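Local atomic coordinates of ABC transporter ATP-binding protein (Leptospira interrogans serovar Copenhageni, PDB entry 4HZI), a protein that probably binds and hydrolyses ATP as the ATPase subunit of an orphan ABC transporter involved in manganese utilization and tolerance. Residues L66-A71 against L246-K251. Residues are numbered along the deposited sequence; the frame is centred on the assembly and turned at random.
Sequences LGRNGA and LLKEGK. With SO4 (sulfate ion), chain C.
Leu247 N donates a hydrogen bond to Leu66 O at 2.9 Å, nearly straight at 163°, as expected where Leu66 pairs with Leu246 and Gly67 with Leu247 in parallel register. A second backbone bond between 66-71 and 246-251, Gly250 N to Ala71 O at 2.8 Å, is more bent (140°), its donor tilted out of the carbonyl plane; it joins the type II turn 68-71 to the type I' turn 248-251, which leads into strand 251-255. Gly67 CA lies 3.2 Å from Leu247 O, a CA-H...O contact.

The glycine-rich loop after strand 62-67 fits a P-loop (Walker A), the phosphate-binding element of ABC ATPases. A sulfate, probably from the crystallisation liquor, sits in it: Gly70 N reaches SO4 O4 at 2.8 Å, while Gly72 N, Ser74 N and Lys73 NZ also bind the ion.

Apolar packing occurs on both sheet faces. Leu66 and Leu246 run side by side, CD2 to CD2 4.1 Å; on the face of Leu247, that residue's CD2 meets Ala71 CB at 4.1 Å, placed by a CG anti to the backbone N (chi1 -159°). The same CD2 also lies 3.4 Å from the polar Ala71 O.

Among the charged groups, Arg68 and Lys248 lie alongside each other, NH1 to CE 4.1 Å. Both make salt bridges to Asp272, which probably offsets their like charges, and Arg68 NH1 and Lys248 NZ also bond the carbonyls of Leu270 and Asp269, respectively.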
ATOM      1  N   LEU A  66     -14.371   0.666  -5.415  1.00 23.60           N
ATOM      2  CA  LEU A  66     -13.205   1.548  -5.468  1.00 19.67           C
ATOM      3  C   LEU A  66     -13.513   2.782  -4.629  1.00 22.69           C
ATOM      4  O   LEU A  66     -14.526   3.468  -4.839  1.00 22.39           O
ATOM      5  CB  LEU A  66     -12.869   1.978  -6.882  1.00 23.14           C
ATOM      6  CG  LEU A  66     -11.677   2.916  -7.082  1.00 21.11           C
ATOM      7  CD1 LEU A  66     -10.326   2.263  -6.765  1.00 21.11           C
ATOM      8  CD2 LEU A  66     -11.597   3.501  -8.487  1.00 26.20           C
ATOM      9  N   GLY A  67     -12.683   3.027  -3.621  1.00 22.42           N
ATOM     10  CA  GLY A  67     -12.963   4.177  -2.769  1.00 24.38           C
ATOM     11  C   GLY A  67     -11.705   4.836  -2.293  1.00 22.18           C
ATOM     12  O   GLY A  67     -10.690   4.213  -2.236  1.00 24.81           O
ATOM     13  N   ARG A  68     -11.781   6.115  -1.975  1.00 21.61           N
ATOM     14  CA  ARG A  68     -10.701   6.834  -1.307  1.00 27.48           C
ATOM     15  C   ARG A  68     -10.406   6.271   0.070  1.00 29.15           C
ATOM     16  O   ARG A  68     -11.253   5.613   0.676  1.00 23.55           O
ATOM     17  CB  ARG A  68     -11.088   8.307  -1.158  1.00 34.57           C
ATOM     18  CG  ARG A  68     -11.583   8.976  -2.446  1.00 39.42           C
ATOM     19  CD  ARG A  68     -10.472   9.646  -3.178  1.00 37.87           C
ATOM     20  NE  ARG A  68      -9.925  10.675  -2.329  1.00 34.01           N
ATOM     21  CZ  ARG A  68     -10.303  11.953  -2.307  1.00 40.35           C
ATOM     22  NH1 ARG A  68     -11.279  12.428  -3.113  1.00 37.33           N
ATOM     23  NH2 ARG A  68      -9.684  12.775  -1.454  1.00 33.02           N
ATOM     24  N   ASN A  69      -9.218   6.516   0.622  1.00 32.32           N
ATOM     25  CA  ASN A  69      -9.087   6.098   2.037  1.00 35.48           C
ATOM     26  C   ASN A  69      -9.982   6.984   2.889  1.00 26.03           C
ATOM     27  O   ASN A  69     -10.305   8.134   2.559  1.00 27.50           O
ATOM     28  CB  ASN A  69      -7.671   6.029   2.593  1.00 44.95           C
ATOM     29  CG  ASN A  69      -6.869   4.884   2.001  1.00 46.89           C
ATOM     30  OD1 ASN A  69      -7.321   3.676   1.875  1.00 29.24           O
ATOM     31  ND2 ASN A  69      -5.667   5.253   1.590  1.00 46.39           N
ATOM     32  N   GLY A  70     -10.577   6.320   3.849  1.00 29.36           N
ATOM     33  CA  GLY A  70     -11.593   6.912   4.712  1.00 27.21           C
ATOM     34  C   GLY A  70     -12.987   6.968   4.132  1.00 29.82           C
ATOM     35  O   GLY A  70     -13.890   7.523   4.772  1.00 28.50           O
ATOM     36  N   ALA A  71     -13.246   6.327   2.980  1.00 23.31           N
ATOM     37  CA  ALA A  71     -14.559   6.412   2.351  1.00 21.84           C
ATOM     38  C   ALA A  71     -15.621   5.567   3.006  1.00 22.00           C
ATOM     39  O   ALA A  71     -16.781   5.695   2.679  1.00 24.87           O
ATOM     40  CB  ALA A  71     -14.478   6.025   0.837  1.00 21.58           C
ATOM     41  N   LEU A 246     -18.309   3.226  -6.915  1.00 23.60           N
ATOM     42  CA  LEU A 246     -17.327   4.231  -6.540  1.00 21.20           C
ATOM     43  C   LEU A 246     -17.863   4.863  -5.234  1.00 21.52           C
ATOM     44  O   LEU A 246     -19.039   5.240  -5.179  1.00 22.06           O
ATOM     45  CB  LEU A 246     -17.210   5.331  -7.592  1.00 25.62           C
ATOM     46  CG  LEU A 246     -16.861   4.924  -9.016  1.00 27.23           C
ATOM     47  CD1 LEU A 246     -16.740   6.173  -9.880  1.00 28.33           C
ATOM     48  CD2 LEU A 246     -15.572   4.103  -9.129  1.00 26.06           C
ATOM     49  N   LEU A 247     -17.033   4.827  -4.191  1.00 27.26           N
ATOM     50  CA  LEU A 247     -17.432   5.216  -2.852  1.00 22.22           C
ATOM     51  C   LEU A 247     -16.563   6.360  -2.358  1.00 20.52           C
ATOM     52  O   LEU A 247     -15.349   6.308  -2.430  1.00 24.82           O
ATOM     53  CB  LEU A 247     -17.269   4.039  -1.874  1.00 26.53           C
ATOM     54  CG  LEU A 247     -18.086   4.140  -0.586  1.00 23.05           C
ATOM     55  CD1 LEU A 247     -19.577   3.887  -0.695  1.00 25.08           C
ATOM     56  CD2 LEU A 247     -17.482   3.237   0.499  1.00 25.58           C
ATOM     57  N   LYS A 248     -17.221   7.398  -1.831  1.00 24.41           N
ATOM     58  CA  LYS A 248     -16.562   8.605  -1.380  1.00 24.95           C
ATOM     59  C   LYS A 248     -17.363   9.179  -0.201  1.00 21.39           C
ATOM     60  O   LYS A 248     -18.550   9.451  -0.325  1.00 23.90           O
ATOM     61  CB  LYS A 248     -16.563   9.612  -2.514  1.00 30.22           C
ATOM     62  CG  LYS A 248     -15.793  10.884  -2.249  1.00 32.20           C
ATOM     63  CD  LYS A 248     -16.181  11.879  -3.361  1.00 35.19           C
ATOM     64  CE  LYS A 248     -15.283  13.092  -3.364  1.00 40.32           C
ATOM     65  NZ  LYS A 248     -15.740  14.019  -4.434  1.00 38.96           N
ATOM     66  N   GLU A 249     -16.707   9.221   0.949  1.00 27.42           N
ATOM     67  CA  GLU A 249     -17.366   9.775   2.187  1.00 27.97           C
ATOM     68  C   GLU A 249     -18.684   9.081   2.504  1.00 27.20           C
ATOM     69  O   GLU A 249     -19.692   9.693   2.805  1.00 25.72           O
ATOM     70  CB  GLU A 249     -17.507  11.280   2.026  1.00 34.61           C
ATOM     71  CG  GLU A 249     -16.181  12.016   2.048  1.00 42.48           C
ATOM     72  CD  GLU A 249     -15.793  12.513   3.440  1.00 63.49           C
ATOM     73  OE1 GLU A 249     -15.432  11.686   4.319  1.00 72.17           O
ATOM     74  OE2 GLU A 249     -15.856  13.746   3.654  1.00 75.68           O
ATOM     75  N   GLY A 250     -18.689   7.753   2.411  1.00 23.99           N
ATOM     76  CA  GLY A 250     -19.862   6.954   2.629  1.00 23.13           C
ATOM     77  C   GLY A 250     -20.983   6.951   1.626  1.00 23.73           C
ATOM     78  O   GLY A 250     -22.042   6.387   1.887  1.00 22.80           O
ATOM     79  N   LYS A 251     -20.758   7.539   0.464  1.00 25.12           N
ATOM     80  CA  LYS A 251     -21.805   7.620  -0.543  1.00 26.18           C
ATOM     81  C   LYS A 251     -21.335   7.037  -1.859  1.00 23.48           C
ATOM     82  O   LYS A 251     -20.176   7.136  -2.199  1.00 24.29           O
ATOM     83  CB  LYS A 251     -22.135   9.084  -0.872  1.00 27.66           C
ATOM     84  CG  LYS A 251     -22.530   9.873   0.352  1.00 35.32           C
ATOM     85  CD  LYS A 251     -23.647  10.831  -0.008  1.00 44.87           C
ATOM     86  CE  LYS A 251     -23.146  12.232  -0.095  1.00 51.00           C
ATOM     87  NZ  LYS A 251     -23.023  12.785   1.280  1.00 59.24           N
TER
HETATM   88  S   SO4 C 301     -12.010   3.044   4.350  1.00 31.84           S
HETATM   89  O1  SO4 C 301     -12.877   3.814   5.279  1.00 27.78           O
HETATM   90  O2  SO4 C 301     -12.556   3.263   2.989  1.00 25.44           O
HETATM   91  O3  SO4 C 301     -12.120   1.607   4.602  1.00 30.34           O
HETATM   92  O4  SO4 C 301     -10.702   3.594   4.513  1.00 34.50           O